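Long-range contact in MTH169 (Methanobacterium thermoautotrophicum, PDB 1GTD), which belongs to the PurS family of small alpha-beta proteins and assembles as a tetramer: residues Lys2-Lys12 / Val71-Met82. Numbering follows the deposited sequence.
Sequences KFMVEVRIRLK and VIHDYDVSINEM
Phe3 and Glu81 lie side by side at one end of an antiparallel pair, strands 3-11 and 73-81, showing how one ladder can serve two unlike faces. The ring and carboxylate planes are 37° apart, and the aliphatic CG of Glu81 meets the ring, nearest CE2. Ile79 CG2, anti to the backbone N, is 3.6 Å from the neighbouring ring atom Phe3 CD2, and the Ile79 side chain slants across that of Phe3. Along the same face Val7 CG1 runs beside Val77 CG2 at 4.2 Å, and helix 59-67 covers this row through Cys63 and Val59. The other face is mostly polar, with selenomethionines Met4 and Met82 meeting at one end: Ser78 OG gives a weak bond to Glu6 OE1 (3.5 Å), while Glu6 forms a long salt bridge with Arg8. At the far end Leu11 CD2 rests near the His73 ring, 3.6 Å from its CD2; ND1 of that ring is hydrogen-bonded to the backbone N of Asn69. One water donates to both Leu11 O and Asp74 OD2. Paired backbone bonds, such as Asn80 N to Met4 O (2.8 Å, 180°), fix the register, so the chemistry implies an amphipathic sheet, largely apolar toward helix 59-67 and Leu52, largely polar on its reverse.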
ATOM      1  N   LYS B   2      -7.623  15.504  22.869  1.00 34.98           N
ATOM      2  CA  LYS B   2      -7.513  14.989  24.270  1.00 35.27           C
ATOM      3  C   LYS B   2      -6.526  13.818  24.319  1.00 34.86           C
ATOM      4  O   LYS B   2      -5.555  13.852  25.073  1.00 34.99           O
ATOM      5  CB  LYS B   2      -8.889  14.532  24.778  1.00 34.89           C
ATOM      6  CG  LYS B   2      -9.046  14.517  26.295  1.00 36.06           C
ATOM      7  CD  LYS B   2     -10.303  13.731  26.693  1.00 37.36           C
ATOM      8  CE  LYS B   2     -10.592  13.787  28.195  1.00 36.53           C
ATOM      9  NZ  LYS B   2     -11.270  15.050  28.599  1.00 36.68           N
ATOM     10  N   PHE B   3      -6.772  12.789  23.510  1.00 34.56           N
ATOM     11  CA  PHE B   3      -5.896  11.619  23.476  1.00 34.95           C
ATOM     12  C   PHE B   3      -5.185  11.426  22.148  1.00 34.45           C
ATOM     13  O   PHE B   3      -5.814  11.373  21.095  1.00 35.08           O
ATOM     14  CB  PHE B   3      -6.675  10.336  23.793  1.00 34.67           C
ATOM     15  CG  PHE B   3      -7.097  10.220  25.225  1.00 34.95           C
ATOM     16  CD1 PHE B   3      -8.314  10.737  25.651  1.00 35.22           C
ATOM     17  CD2 PHE B   3      -6.265   9.603  26.158  1.00 34.96           C
ATOM     18  CE1 PHE B   3      -8.699  10.642  26.985  1.00 35.60           C
ATOM     19  CE2 PHE B   3      -6.643   9.503  27.496  1.00 35.39           C
ATOM     20  CZ  PHE B   3      -7.859  10.022  27.911  1.00 35.03           C
HETATM   21  N   MSE B   4      -3.869  11.302  22.216  1.00 35.75           N
HETATM   22  CA  MSE B   4      -3.040  11.093  21.039  1.00 37.47           C
HETATM   23  C   MSE B   4      -2.793   9.583  20.917  1.00 33.94           C
HETATM   24  O   MSE B   4      -2.116   8.982  21.759  1.00 31.27           O
HETATM   25  CB  MSE B   4      -1.734  11.856  21.222  1.00 45.46           C
HETATM   26  CG  MSE B   4      -0.910  12.025  19.976  1.00 57.14           C
HETATM   27 SE   MSE B   4       0.172  13.657  20.035  1.00 78.34          SE
HETATM   28  CE  MSE B   4       1.723  12.972  21.010  1.00 69.96           C
ATOM     29  N   VAL B   5      -3.348   8.973  19.873  1.00 29.67           N
ATOM     30  CA  VAL B   5      -3.223   7.534  19.670  1.00 26.34           C
ATOM     31  C   VAL B   5      -2.261   7.134  18.557  1.00 25.89           C
ATOM     32  O   VAL B   5      -2.206   7.778  17.514  1.00 25.31           O
ATOM     33  CB  VAL B   5      -4.603   6.905  19.343  1.00 25.19           C
ATOM     34  CG1 VAL B   5      -4.508   5.381  19.354  1.00 22.92           C
ATOM     35  CG2 VAL B   5      -5.653   7.402  20.325  1.00 22.37           C
ATOM     36  N   GLU B   6      -1.501   6.066  18.790  1.00 25.32           N
ATOM     37  CA  GLU B   6      -0.580   5.552  17.781  1.00 24.60           C
ATOM     38  C   GLU B   6      -0.672   4.032  17.702  1.00 22.67           C
ATOM     39  O   GLU B   6      -0.421   3.335  18.691  1.00 21.66           O
ATOM     40  CB  GLU B   6       0.870   5.931  18.077  1.00 25.90           C
ATOM     41  CG  GLU B   6       1.832   5.311  17.056  1.00 28.80           C
ATOM     42  CD  GLU B   6       3.292   5.646  17.304  1.00 31.29           C
ATOM     43  OE1 GLU B   6       3.793   5.361  18.415  1.00 35.19           O
ATOM     44  OE2 GLU B   6       3.943   6.182  16.379  1.00 31.53           O
ATOM     45  N   VAL B   7      -1.034   3.523  16.526  1.00 20.17           N
ATOM     46  CA  VAL B   7      -1.147   2.082  16.320  1.00 17.87           C
ATOM     47  C   VAL B   7      -0.095   1.611  15.320  1.00 18.36           C
ATOM     48  O   VAL B   7      -0.077   2.051  14.167  1.00 17.73           O
ATOM     49  CB  VAL B   7      -2.534   1.686  15.789  1.00 14.20           C
ATOM     50  CG1 VAL B   7      -2.652   0.179  15.732  1.00 14.01           C
ATOM     51  CG2 VAL B   7      -3.609   2.249  16.682  1.00 15.73           C
ATOM     52  N   ARG B   8       0.792   0.730  15.774  1.00 20.26           N
ATOM     53  CA  ARG B   8       1.845   0.194  14.916  1.00 21.36           C
ATOM     54  C   ARG B   8       1.454  -1.224  14.530  1.00 21.50           C
ATOM     55  O   ARG B   8       1.140  -2.043  15.388  1.00 23.40           O
ATOM     56  CB  ARG B   8       3.180   0.229  15.650  1.00 21.18           C
ATOM     57  CG  ARG B   8       3.510   1.624  16.173  1.00 22.74           C
ATOM     58  CD  ARG B   8       4.863   1.670  16.836  1.00 26.17           C
ATOM     59  NE  ARG B   8       5.936   1.473  15.865  1.00 31.65           N
ATOM     60  CZ  ARG B   8       6.698   2.448  15.369  1.00 32.98           C
ATOM     61  NH1 ARG B   8       6.511   3.709  15.757  1.00 32.80           N
ATOM     62  NH2 ARG B   8       7.649   2.160  14.481  1.00 31.98           N
ATOM     63  N   ILE B   9       1.455  -1.501  13.230  1.00 21.89           N
ATOM     64  CA  ILE B   9       1.054  -2.804  12.715  1.00 20.59           C
ATOM     65  C   ILE B   9       2.142  -3.491  11.893  1.00 21.47           C
ATOM     66  O   ILE B   9       2.680  -2.914  10.953  1.00 19.88           O
ATOM     67  CB  ILE B   9      -0.208  -2.637  11.864  1.00 20.26           C
ATOM     68  CG1 ILE B   9      -1.232  -1.830  12.662  1.00 21.97           C
ATOM     69  CG2 ILE B   9      -0.803  -3.984  11.515  1.00 20.06           C
ATOM     70  CD1 ILE B   9      -2.456  -1.410  11.887  1.00 21.96           C
ATOM     71  N   ARG B  10       2.459  -4.734  12.246  1.00 24.13           N
ATOM     72  CA  ARG B  10       3.487  -5.481  11.527  1.00 24.84           C
ATOM     73  C   ARG B  10       3.177  -6.981  11.478  1.00 24.03           C
ATOM     74  O   ARG B  10       2.797  -7.583  12.479  1.00 24.69           O
ATOM     75  CB  ARG B  10       4.845  -5.235  12.182  1.00 27.23           C
ATOM     76  CG  ARG B  10       6.014  -5.831  11.426  1.00 33.55           C
ATOM     77  CD  ARG B  10       7.323  -5.403  12.056  1.00 37.55           C
ATOM     78  NE  ARG B  10       7.360  -5.738  13.477  1.00 43.54           N
ATOM     79  CZ  ARG B  10       8.354  -5.411  14.300  1.00 45.41           C
ATOM     80  NH1 ARG B  10       9.404  -4.734  13.843  1.00 44.90           N
ATOM     81  NH2 ARG B  10       8.298  -5.762  15.581  1.00 46.95           N
ATOM     82  N   LEU B  11       3.334  -7.580  10.302  1.00 22.53           N
ATOM     83  CA  LEU B  11       3.059  -9.004  10.123  1.00 19.94           C
ATOM     84  C   LEU B  11       3.913  -9.851  11.046  1.00 18.85           C
ATOM     85  O   LEU B  11       5.048  -9.495  11.352  1.00 17.52           O
ATOM     86  CB  LEU B  11       3.299  -9.416   8.668  1.00 19.14           C
ATOM     87  CG  LEU B  11       2.200  -8.977   7.695  1.00 16.60           C
ATOM     88  CD1 LEU B  11       2.700  -9.023   6.270  1.00 16.91           C
ATOM     89  CD2 LEU B  11       0.998  -9.872   7.872  1.00 18.02           C
ATOM     90  N   LYS B  12       3.353 -10.969  11.496  1.00 18.92           N
ATOM     91  CA  LYS B  12       4.065 -11.857  12.403  1.00 17.81           C
ATOM     92  C   LYS B  12       5.263 -12.482  11.709  1.00 19.25           C
ATOM     93  O   LYS B  12       5.259 -12.665  10.493  1.00 16.30           O
ATOM     94  CB  LYS B  12       3.133 -12.948  12.899  1.00 16.60           C
ATOM     95  CG  LYS B  12       1.860 -12.412  13.466  1.00 15.02           C
ATOM     96  CD  LYS B  12       1.080 -13.505  14.153  1.00 15.28           C
ATOM     97  CE  LYS B  12      -0.103 -12.907  14.889  1.00 14.49           C
ATOM     98  NZ  LYS B  12      -0.778 -13.944  15.708  1.00 17.90           N
ATOM     99  N   VAL B  71      -4.804 -12.549  12.965  1.00 20.73           N
ATOM    100  CA  VAL B  71      -4.275 -13.852  12.612  1.00 21.64           C
ATOM    101  C   VAL B  71      -2.874 -13.737  12.010  1.00 21.93           C
ATOM    102  O   VAL B  71      -2.051 -14.652  12.143  1.00 21.28           O
ATOM    103  CB  VAL B  71      -5.200 -14.579  11.586  1.00 23.30           C
ATOM    104  CG1 VAL B  71      -4.481 -15.805  11.011  1.00 23.62           C
ATOM    105  CG2 VAL B  71      -6.504 -14.997  12.257  1.00 21.02           C
ATOM    106  N   ILE B  72      -2.607 -12.608  11.358  1.00 21.44           N
ATOM    107  CA  ILE B  72      -1.315 -12.387  10.709  1.00 20.90           C
ATOM    108  C   ILE B  72      -0.512 -11.171  11.187  1.00 20.55           C
ATOM    109  O   ILE B  72       0.714 -11.144  11.026  1.00 21.04           O
ATOM    110  CB  ILE B  72      -1.489 -12.281   9.166  1.00 20.90           C
ATOM    111  CG1 ILE B  72      -2.298 -11.033   8.807  1.00 21.52           C
ATOM    112  CG2 ILE B  72      -2.236 -13.500   8.637  1.00 21.18           C
ATOM    113  CD1 ILE B  72      -2.571 -10.901   7.327  1.00 20.76           C
ATOM    114  N   HIS B  73      -1.180 -10.169  11.761  1.00 19.98           N
ATOM    115  CA  HIS B  73      -0.476  -8.965  12.238  1.00 20.47           C
ATOM    116  C   HIS B  73      -0.241  -8.898  13.742  1.00 20.30           C
ATOM    117  O   HIS B  73      -1.061  -9.352  14.533  1.00 20.03           O
ATOM    118  CB  HIS B  73      -1.231  -7.677  11.872  1.00 18.61           C
ATOM    119  CG  HIS B  73      -1.439  -7.484  10.409  1.00 20.03           C
ATOM    120  ND1 HIS B  73      -2.637  -7.760   9.784  1.00 20.72           N
ATOM    121  CD2 HIS B  73      -0.600  -7.048   9.441  1.00 20.14           C
ATOM    122  CE1 HIS B  73      -2.525  -7.501   8.494  1.00 20.54           C
ATOM    123  NE2 HIS B  73      -1.299  -7.068   8.259  1.00 19.90           N
ATOM    124  N   ASP B  74       0.897  -8.326  14.116  1.00 20.99           N
ATOM    125  CA  ASP B  74       1.242  -8.082  15.515  1.00 21.08           C
ATOM    126  C   ASP B  74       1.044  -6.568  15.557  1.00 23.16           C
ATOM    127  O   ASP B  74       1.489  -5.870  14.638  1.00 24.02           O
ATOM    128  CB  ASP B  74       2.728  -8.363  15.810  1.00 19.19           C
ATOM    129  CG  ASP B  74       3.027  -9.831  16.079  1.00 16.72           C
ATOM    130  OD1 ASP B  74       2.182 -10.527  16.681  1.00 15.21           O
ATOM    131  OD2 ASP B  74       4.137 -10.278  15.710  1.00 17.53           O
ATOM    132  N   TYR B  75       0.374  -6.044  16.578  1.00 24.89           N
ATOM    133  CA  TYR B  75       0.207  -4.603  16.631  1.00 25.73           C
ATOM    134  C   TYR B  75       0.491  -4.011  17.997  1.00 26.21           C
ATOM    135  O   TYR B  75       0.474  -4.712  19.003  1.00 27.48           O
ATOM    136  CB  TYR B  75      -1.181  -4.205  16.133  1.00 27.71           C
ATOM    137  CG  TYR B  75      -2.339  -4.788  16.900  1.00 30.18           C
ATOM    138  CD1 TYR B  75      -3.096  -3.995  17.765  1.00 31.63           C
ATOM    139  CD2 TYR B  75      -2.696  -6.128  16.745  1.00 30.93           C
ATOM    140  CE1 TYR B  75      -4.186  -4.519  18.457  1.00 33.27           C
ATOM    141  CE2 TYR B  75      -3.782  -6.667  17.434  1.00 33.24           C
ATOM    142  CZ  TYR B  75      -4.524  -5.855  18.286  1.00 33.81           C
ATOM    143  OH  TYR B  75      -5.603  -6.376  18.959  1.00 33.08           O
ATOM    144  N   ASP B  76       0.797  -2.717  18.005  1.00 27.20           N
ATOM    145  CA  ASP B  76       1.102  -1.960  19.216  1.00 27.54           C
ATOM    146  C   ASP B  76       0.180  -0.763  19.281  1.00 27.64           C
ATOM    147  O   ASP B  76      -0.116  -0.136  18.262  1.00 28.27           O
ATOM    148  CB  ASP B  76       2.535  -1.434  19.181  1.00 27.45           C
ATOM    149  CG  ASP B  76       3.526  -2.417  19.714  1.00 29.21           C
ATOM    150  OD1 ASP B  76       3.780  -2.378  20.935  1.00 30.20           O
ATOM    151  OD2 ASP B  76       4.046  -3.231  18.918  1.00 31.73           O
ATOM    152  N   VAL B  77      -0.267  -0.435  20.483  1.00 27.28           N
ATOM    153  CA  VAL B  77      -1.121   0.720  20.661  1.00 26.26           C
ATOM    154  C   VAL B  77      -0.569   1.540  21.813  1.00 26.77           C
ATOM    155  O   VAL B  77      -0.366   1.023  22.918  1.00 27.09           O
ATOM    156  CB  VAL B  77      -2.575   0.321  20.967  1.00 25.39           C
ATOM    157  CG1 VAL B  77      -3.421   1.577  21.167  1.00 24.48           C
ATOM    158  CG2 VAL B  77      -3.138  -0.504  19.824  1.00 24.21           C
ATOM    159  N   SER B  78      -0.289   2.810  21.540  1.00 25.87           N
ATOM    160  CA  SER B  78       0.220   3.714  22.562  1.00 25.41           C
ATOM    161  C   SER B  78      -0.751   4.879  22.652  1.00 24.64           C
ATOM    162  O   SER B  78      -1.148   5.450  21.640  1.00 25.09           O
ATOM    163  CB  SER B  78       1.623   4.220  22.202  1.00 25.84           C
ATOM    164  OG  SER B  78       1.593   5.073  21.069  1.00 27.80           O
ATOM    165  N   ILE B  79      -1.146   5.221  23.869  1.00 25.15           N
ATOM    166  CA  ILE B  79      -2.075   6.318  24.068  1.00 25.89           C
ATOM    167  C   ILE B  79      -1.426   7.359  24.974  1.00 26.96           C
ATOM    168  O   ILE B  79      -1.064   7.077  26.110  1.00 26.07           O
ATOM    169  CB  ILE B  79      -3.400   5.797  24.672  1.00 25.07           C
ATOM    170  CG1 ILE B  79      -3.889   4.609  23.837  1.00 24.34           C
ATOM    171  CG2 ILE B  79      -4.454   6.890  24.665  1.00 23.68           C
ATOM    172  CD1 ILE B  79      -4.980   3.805  24.478  1.00 23.24           C
ATOM    173  N   ASN B  80      -1.258   8.559  24.436  1.00 29.71           N
ATOM    174  CA  ASN B  80      -0.650   9.657  25.162  1.00 34.62           C
ATOM    175  C   ASN B  80      -1.725  10.716  25.420  1.00 36.86           C
ATOM    176  O   ASN B  80      -2.393  11.163  24.490  1.00 36.33           O
ATOM    177  CB  ASN B  80       0.481  10.258  24.316  1.00 37.10           C
ATOM    178  CG  ASN B  80       1.408   9.194  23.724  1.00 40.68           C
ATOM    179  OD1 ASN B  80       2.235   8.618  24.433  1.00 44.14           O
ATOM    180  ND2 ASN B  80       1.267   8.924  22.421  1.00 40.79           N
ATOM    181  N   GLU B  81      -1.902  11.109  26.676  1.00 40.48           N
ATOM    182  CA  GLU B  81      -2.896  12.126  27.008  1.00 45.37           C
ATOM    183  C   GLU B  81      -2.359  13.522  26.695  1.00 47.96           C
ATOM    184  O   GLU B  81      -1.280  13.891  27.146  1.00 48.01           O
ATOM    185  CB  GLU B  81      -3.281  12.030  28.486  1.00 45.80           C
ATOM    186  CG  GLU B  81      -3.985  10.725  28.834  1.00 48.54           C
ATOM    187  CD  GLU B  81      -4.492  10.665  30.267  1.00 50.04           C
ATOM    188  OE1 GLU B  81      -5.142  11.640  30.716  1.00 50.95           O
ATOM    189  OE2 GLU B  81      -4.255   9.631  30.937  1.00 49.79           O
HETATM  190  N   MSE B  82      -3.114  14.287  25.911  1.00 52.29           N
HETATM  191  CA  MSE B  82      -2.717  15.635  25.525  1.00 55.99           C
HETATM  192  C   MSE B  82      -3.334  16.671  26.453  1.00 56.33           C
HETATM  193  O   MSE B  82      -4.180  16.342  27.281  1.00 56.86           O
HETATM  194  CB  MSE B  82      -3.147  15.911  24.086  1.00 60.15           C
HETATM  195  CG  MSE B  82      -2.426  15.055  23.056  1.00 66.41           C
HETATM  196 SE   MSE B  82      -3.278  15.086  21.299  1.00 77.36          SE
HETATM  197  CE  MSE B  82      -2.527  16.745  20.622  1.00 72.71           C
TER
HETATM  198  O   HOH W   1       5.612  -8.727  14.250  1.00 25.35           O